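Local coordinates for minor fimbrium subunit Mfa5 (Porphyromonas gingivalis ATCC 33277, PDB 6TO1), which serves as an accessory subunit of the minor fimbriae, surface pili that mediate biofilm formation and adhesion to host cells and other bacteria, at residues Asp104-Asn109 / Arg470-Leu475; Leu528-Ile533 / Gly575-Lys580. One frame throughout, in Å; residues are numbered along the deposited sequence.

Contact 1 (Asp104-Asn109 / Arg470-Leu475); sequences DPENPN and RIYADL
The ring of Tyr472 meets the 104-109 loop at its edge, where CG and OD1 of Asp104 and the carbonyl O of Asn109 lie near the ring plane; Asn107 O approaches obliquely. The carboxylate stands almost upright to the ring, with the two planes 87° apart, and accepts a hydrogen bond from the phenol, which meets OD1 from above the carboxylate plane, Tyr472 OH to Asp104 OD1 being 2.6 Å. From the opposite face of the carboxylate, Arg470 NH1 reaches Asp104 OD1 at 2.8 Å in a salt bridge, and this oxygen lies at the guanidinium's edge, in its plane. CG of Asp104 is anti to its backbone N (chi1 -172°), which brings that carbon out toward the strand, while OD2 takes weak bonds from the backbone N of Glu106 and Asn107. A short acidic side chain thus ties its own turn to two donors of the strand, and their positive polarity would probably favour its ionised form.

Asn107 runs past the tyrosine in the opposite sense, its amide parallel to the ring and its CB 3.7 Å from Tyr472 CD1. Its ND2 gives a weak bond to Ala473 O, whereas Asn107 OD1 accepts from Asn109 N at 2.8 Å, closing an Asx turn. Beside that turn, Asn109 O accepts from Ala473 N at 3.1 Å; the small alanine lets its CB rest 3.8 Å from Asn109 CB.

Lys424 also bonds Tyr472 OH and pairs with Glu106, and Asp112 pairs with Arg470 NE. Strand 463-473 lies here between strands 110-119 and 421-423, and Asp474 then N-caps helix 475-480.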
loop_
_atom_site.group_PDB
_atom_site.type_symbol
_atom_site.label_atom_id
_atom_site.label_comp_id
_atom_site.label_asym_id
_atom_site.label_seq_id
_atom_site.Cartn_x
_atom_site.Cartn_y
_atom_site.Cartn_z
ATOM N N ASP A 104 30.651 5.380 21.151
ATOM C CA ASP A 104 31.199 6.364 20.241
ATOM C C ASP A 104 32.456 6.961 20.878
ATOM O O ASP A 104 32.411 7.390 22.040
ATOM C CB ASP A 104 30.197 7.467 19.928
ATOM C CG ASP A 104 30.682 8.404 18.832
ATOM O OD1 ASP A 104 30.082 8.447 17.730
ATOM O OD2 ASP A 104 31.676 9.130 19.063
ATOM N N PRO A 105 33.575 7.003 20.165
ATOM C CA PRO A 105 34.830 7.453 20.795
ATOM C C PRO A 105 34.916 8.961 20.983
ATOM O O PRO A 105 35.547 9.433 21.934
ATOM C CB PRO A 105 35.907 6.961 19.817
ATOM C CG PRO A 105 35.231 7.033 18.472
ATOM C CD PRO A 105 33.747 6.721 18.724
ATOM N N GLU A 106 34.270 9.723 20.095
ATOM C CA GLU A 106 34.301 11.177 20.214
ATOM C C GLU A 106 33.499 11.664 21.416
ATOM O O GLU A 106 33.901 12.614 22.096
ATOM C CB GLU A 106 33.771 11.807 18.937
ATOM C CG GLU A 106 34.752 11.737 17.783
ATOM C CD GLU A 106 34.216 12.391 16.534
ATOM O OE1 GLU A 106 33.733 11.665 15.638
ATOM O OE2 GLU A 106 34.275 13.636 16.451
ATOM N N ASN A 107 32.348 11.052 21.675
ATOM C CA ASN A 107 31.468 11.474 22.759
ATOM C C ASN A 107 30.573 10.294 23.078
ATOM O O ASN A 107 29.722 9.929 22.255
ATOM C CB ASN A 107 30.665 12.712 22.371
ATOM C CG ASN A 107 29.750 13.197 23.492
ATOM O OD1 ASN A 107 29.455 12.474 24.460
ATOM N ND2 ASN A 107 29.284 14.439 23.361
ATOM N N PRO A 108 30.732 9.674 24.256
ATOM C CA PRO A 108 29.938 8.482 24.561
ATOM C C PRO A 108 28.466 8.773 24.731
ATOM O O PRO A 108 27.671 7.828 24.738
ATOM C CB PRO A 108 30.555 7.971 25.866
ATOM C CG PRO A 108 31.078 9.216 26.508
ATOM C CD PRO A 108 31.602 10.058 25.386
ATOM N N ASN A 109 28.083 10.035 24.916
ATOM C CA ASN A 109 26.663 10.408 25.001
ATOM C C ASN A 109 26.163 10.519 23.565
ATOM O O ASN A 109 26.067 11.595 22.982
ATOM C CB ASN A 109 26.488 11.708 25.775
ATOM C CG ASN A 109 26.964 11.594 27.229
ATOM O OD1 ASN A 109 26.370 10.899 28.048
ATOM N ND2 ASN A 109 28.023 12.321 27.554
ATOM N N ARG A 470 23.056 10.060 13.768
ATOM C CA ARG A 470 23.600 10.054 15.118
ATOM C C ARG A 470 23.506 11.440 15.742
ATOM O O ARG A 470 23.772 12.453 15.081
ATOM C CB ARG A 470 25.057 9.591 15.121
ATOM C CG ARG A 470 25.641 9.412 16.511
ATOM C CD ARG A 470 26.894 8.524 16.522
ATOM N NE ARG A 470 26.556 7.143 16.199
ATOM C CZ ARG A 470 27.401 6.122 16.277
ATOM N NH1 ARG A 470 28.654 6.316 16.688
ATOM N NH2 ARG A 470 26.985 4.907 15.967
ATOM N N ILE A 471 23.093 11.473 17.002
ATOM C CA ILE A 471 23.073 12.704 17.785
ATOM C C ILE A 471 24.059 12.571 18.941
ATOM O O ILE A 471 24.270 11.488 19.494
ATOM C CB ILE A 471 21.687 13.093 18.350
ATOM C CG1 ILE A 471 21.130 12.010 19.254
ATOM C CG2 ILE A 471 20.721 13.436 17.229
ATOM C CD1 ILE A 471 19.798 12.385 19.902
ATOM N N TYR A 472 24.617 13.709 19.334
ATOM C CA TYR A 472 25.419 13.806 20.537
ATOM C C TYR A 472 24.760 14.774 21.508
ATOM O O TYR A 472 24.188 15.788 21.096
ATOM C CB TYR A 472 26.822 14.347 20.242
ATOM C CG TYR A 472 27.710 13.463 19.425
ATOM C CD1 TYR A 472 28.010 12.180 19.834
ATOM C CD2 TYR A 472 28.267 13.928 18.244
ATOM C CE1 TYR A 472 28.850 11.373 19.077
ATOM C CE2 TYR A 472 29.103 13.118 17.477
ATOM C CZ TYR A 472 29.389 11.849 17.908
ATOM O OH TYR A 472 30.214 11.027 17.170
ATOM N N ALA A 473 24.901 14.497 22.798
ATOM C CA ALA A 473 24.553 15.492 23.815
ATOM C C ALA A 473 25.613 16.597 23.875
ATOM O O ALA A 473 26.814 16.318 23.839
ATOM C CB ALA A 473 24.420 14.840 25.184
ATOM N N ASP A 474 25.154 17.852 23.947
ATOM C CA ASP A 474 25.998 19.048 24.104
ATOM C C ASP A 474 26.011 19.378 25.597
ATOM O O ASP A 474 25.076 19.995 26.127
ATOM C CB ASP A 474 25.441 20.180 23.247
ATOM C CG ASP A 474 26.197 21.476 23.386
ATOM O OD1 ASP A 474 27.024 21.625 24.302
ATOM O OD2 ASP A 474 25.933 22.361 22.558
ATOM N N LEU A 475 27.043 18.897 26.298
ATOM C CA LEU A 475 27.027 18.950 27.758
ATOM C C LEU A 475 26.971 20.384 28.276
ATOM O O LEU A 475 26.294 20.665 29.273
ATOM C CB LEU A 475 28.264 18.237 28.318
ATOM C CG LEU A 475 28.093 16.733 28.529
ATOM C CD1 LEU A 475 27.911 16.016 27.191
ATOM C CD2 LEU A 475 29.260 16.102 29.298
#

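Contact 2 (Leu528-Ile533 / Gly575-Lys580); sequences LGYGVI and GHIVPK
The methyl CD1 of Ile577 sits over one face of the Tyr530 ring, 3.9 Å from its centroid and displaced toward the rim, in a CH-pi contact. The two side chains cross at about a right angle, and Ile577 CD1 comes within 3.6 Å of Tyr530 CZ. An extended isoleucine suits this place: CD1 is anti across chi2 (167°), which carries the methyl forward onto the ring. The carbonyl O of Gly575 lies in the ring plane at its edge, 3.5 Å from Tyr530 CE1.

Further along the strand, Val532 CG1 rests 3.5 Å from Lys580 O, and the valine and the aliphatic start of the lysine lie side by side, pointing the same way. Lys580 can offer methylene carbon here while its chain leads the amine away.

Two waters bridge the segments. One joins Tyr530 OH to Gly575 O, donating to the carbonyl; the other accepts from Ile533 N at 2.8 Å and can donate to Lys580 O, 2.6 Å away.

The loop's shape sets these groups. Gly575 has a positive phi (97°), where a side chain would jam against the preceding carbonyl. A cis peptide before Pro579 bends Val578-Pro579 into a type VI turn, closed by a weak bond from Lys580 N to Ile577 O. The loop joins strands 565-568 and 582-583, both antiparallel partners of strand 530-539, and so lies against the strand they flank. Gly531 pairs through its backbone with Ile582, Tyr530 packs on Met103, and Val532 on Phe568.

Gly531 O and Lys580 O, both acceptors, stand 3.3 Å apart and cannot bond each other. Between these two segments the contact therefore rests on a methyl over an aromatic face, aliphatic packing and water bridges.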
loop_
_atom_site.group_PDB
_atom_site.type_symbol
_atom_site.label_atom_id
_atom_site.label_comp_id
_atom_site.label_asym_id
_atom_site.label_seq_id
_atom_site.Cartn_x
_atom_site.Cartn_y
_atom_site.Cartn_z
ATOM N N LEU A 528 21.704 11.346 29.795
ATOM C CA LEU A 528 23.133 11.261 29.536
ATOM C C LEU A 528 23.763 10.172 30.403
ATOM O O LEU A 528 23.348 9.936 31.540
ATOM C CB LEU A 528 23.802 12.607 29.831
ATOM C CG LEU A 528 23.850 13.597 28.681
ATOM C CD1 LEU A 528 22.425 13.928 28.278
ATOM C CD2 LEU A 528 24.563 14.842 29.122
ATOM N N GLY A 529 24.763 9.496 29.845
ATOM C CA GLY A 529 25.461 8.447 30.566
ATOM C C GLY A 529 26.806 8.870 31.155
ATOM O O GLY A 529 27.317 8.190 32.048
ATOM N N TYR A 530 27.381 9.968 30.664
ATOM C CA TYR A 530 28.701 10.437 31.093
ATOM C C TYR A 530 28.766 11.950 31.190
ATOM O O TYR A 530 28.317 12.661 30.292
ATOM C CB TYR A 530 29.811 9.961 30.115
ATOM C CG TYR A 530 29.863 8.458 30.042
ATOM C CD1 TYR A 530 30.676 7.720 30.895
ATOM C CD2 TYR A 530 29.024 7.761 29.171
ATOM C CE1 TYR A 530 30.668 6.343 30.865
ATOM C CE2 TYR A 530 29.014 6.399 29.134
ATOM C CZ TYR A 530 29.834 5.689 29.972
ATOM O OH TYR A 530 29.814 4.322 29.918
ATOM N N GLY A 531 29.391 12.447 32.259
ATOM C CA GLY A 531 29.632 13.860 32.419
ATOM C C GLY A 531 31.121 14.168 32.439
ATOM O O GLY A 531 31.963 13.298 32.185
ATOM N N VAL A 532 31.419 15.442 32.690
ATOM C CA VAL A 532 32.796 15.909 32.786
ATOM C C VAL A 532 32.932 16.855 33.965
ATOM O O VAL A 532 31.964 17.450 34.435
ATOM C CB VAL A 532 33.272 16.627 31.513
ATOM C CG1 VAL A 532 33.232 15.702 30.319
ATOM C CG2 VAL A 532 32.450 17.890 31.253
ATOM N N ILE A 533 34.173 16.999 34.440
ATOM C CA ILE A 533 34.519 18.010 35.429
ATOM C C ILE A 533 35.732 18.748 34.901
ATOM O O ILE A 533 36.786 18.141 34.679
ATOM C CB ILE A 533 34.778 17.404 36.820
ATOM C CG1 ILE A 533 33.444 16.923 37.386
ATOM C CG2 ILE A 533 35.427 18.434 37.764
ATOM C CD1 ILE A 533 33.511 16.081 38.662
ATOM N N GLY A 575 34.222 2.187 35.260
ATOM C CA GLY A 575 33.126 2.743 34.513
ATOM C C GLY A 575 33.457 4.026 33.788
ATOM O O GLY A 575 32.764 4.377 32.827
ATOM N N HIS A 576 34.494 4.730 34.213
ATOM C CA HIS A 576 34.864 5.973 33.560
ATOM C C HIS A 576 35.685 5.693 32.316
ATOM O O HIS A 576 36.293 4.632 32.161
ATOM C CB HIS A 576 35.583 6.860 34.569
ATOM C CG HIS A 576 34.855 6.941 35.876
ATOM N ND1 HIS A 576 33.527 7.290 35.960
ATOM C CD2 HIS A 576 35.250 6.667 37.143
ATOM C CE1 HIS A 576 33.138 7.253 37.223
ATOM N NE2 HIS A 576 34.168 6.881 37.961
ATOM N N ILE A 577 35.643 6.645 31.391
ATOM C CA ILE A 577 36.265 6.493 30.087
ATOM C C ILE A 577 37.292 7.600 29.906
ATOM O O ILE A 577 36.930 8.783 29.845
ATOM C CB ILE A 577 35.231 6.532 28.951
ATOM C CG1 ILE A 577 34.194 5.421 29.113
ATOM C CG2 ILE A 577 35.945 6.441 27.637
ATOM C CD1 ILE A 577 32.946 5.602 28.199
ATOM N N VAL A 578 38.562 7.218 29.765
ATOM C CA VAL A 578 39.623 8.202 29.554
ATOM C C VAL A 578 39.275 9.006 28.311
ATOM O O VAL A 578 38.687 8.461 27.368
ATOM C CB VAL A 578 41.017 7.561 29.401
ATOM C CG1 VAL A 578 41.254 6.541 30.479
ATOM C CG2 VAL A 578 41.180 6.956 28.008
ATOM N N PRO A 579 39.639 10.292 28.243
ATOM C CA PRO A 579 40.354 11.030 29.286
ATOM C C PRO A 579 39.487 11.781 30.297
ATOM O O PRO A 579 40.000 12.205 31.330
ATOM C CB PRO A 579 41.175 12.038 28.471
ATOM C CG PRO A 579 40.301 12.332 27.293
ATOM C CD PRO A 579 39.487 11.086 27.014
ATOM N N LYS A 580 38.189 11.928 30.022
ATOM C CA LYS A 580 37.387 12.895 30.752
ATOM C C LYS A 580 35.968 12.471 31.094
ATOM O O LYS A 580 35.290 13.226 31.802
ATOM C CB LYS A 580 37.325 14.201 29.937
ATOM C CG LYS A 580 36.645 14.035 28.574
ATOM C CD LYS A 580 37.070 15.109 27.604
ATOM C CE LYS A 580 35.892 15.719 26.883
ATOM N NZ LYS A 580 36.352 16.582 25.764
HETATM O O HOH W 1 31.387 2.799 31.459
HETATM O O HOH W 2 36.045 15.182 33.381
#

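Contact 1 comes first along the chain and closes before contact 2 opens, yet their centres lie about 11 Å apart. Asn109 spans the gap, its side-chain amide making probable hydrogen bonds to Gly529 N and Tyr530 O, while Pro108 packs on the Tyr530 ring. Contact 1 belongs to the antiparallel sheet containing strands 110-119 and 463-473, contact 2 to the sheet built round strand 530-539; Leu475 and Val532 also touch. The mixed sheet bounded by strands 181-186 and 385-387, core of the von Willebrand factor type A domain, lies in sequence between the segments of contact 1. The contacts flank a junction between their two sheets, consistent with an interface between domains of this elongated pilus protein.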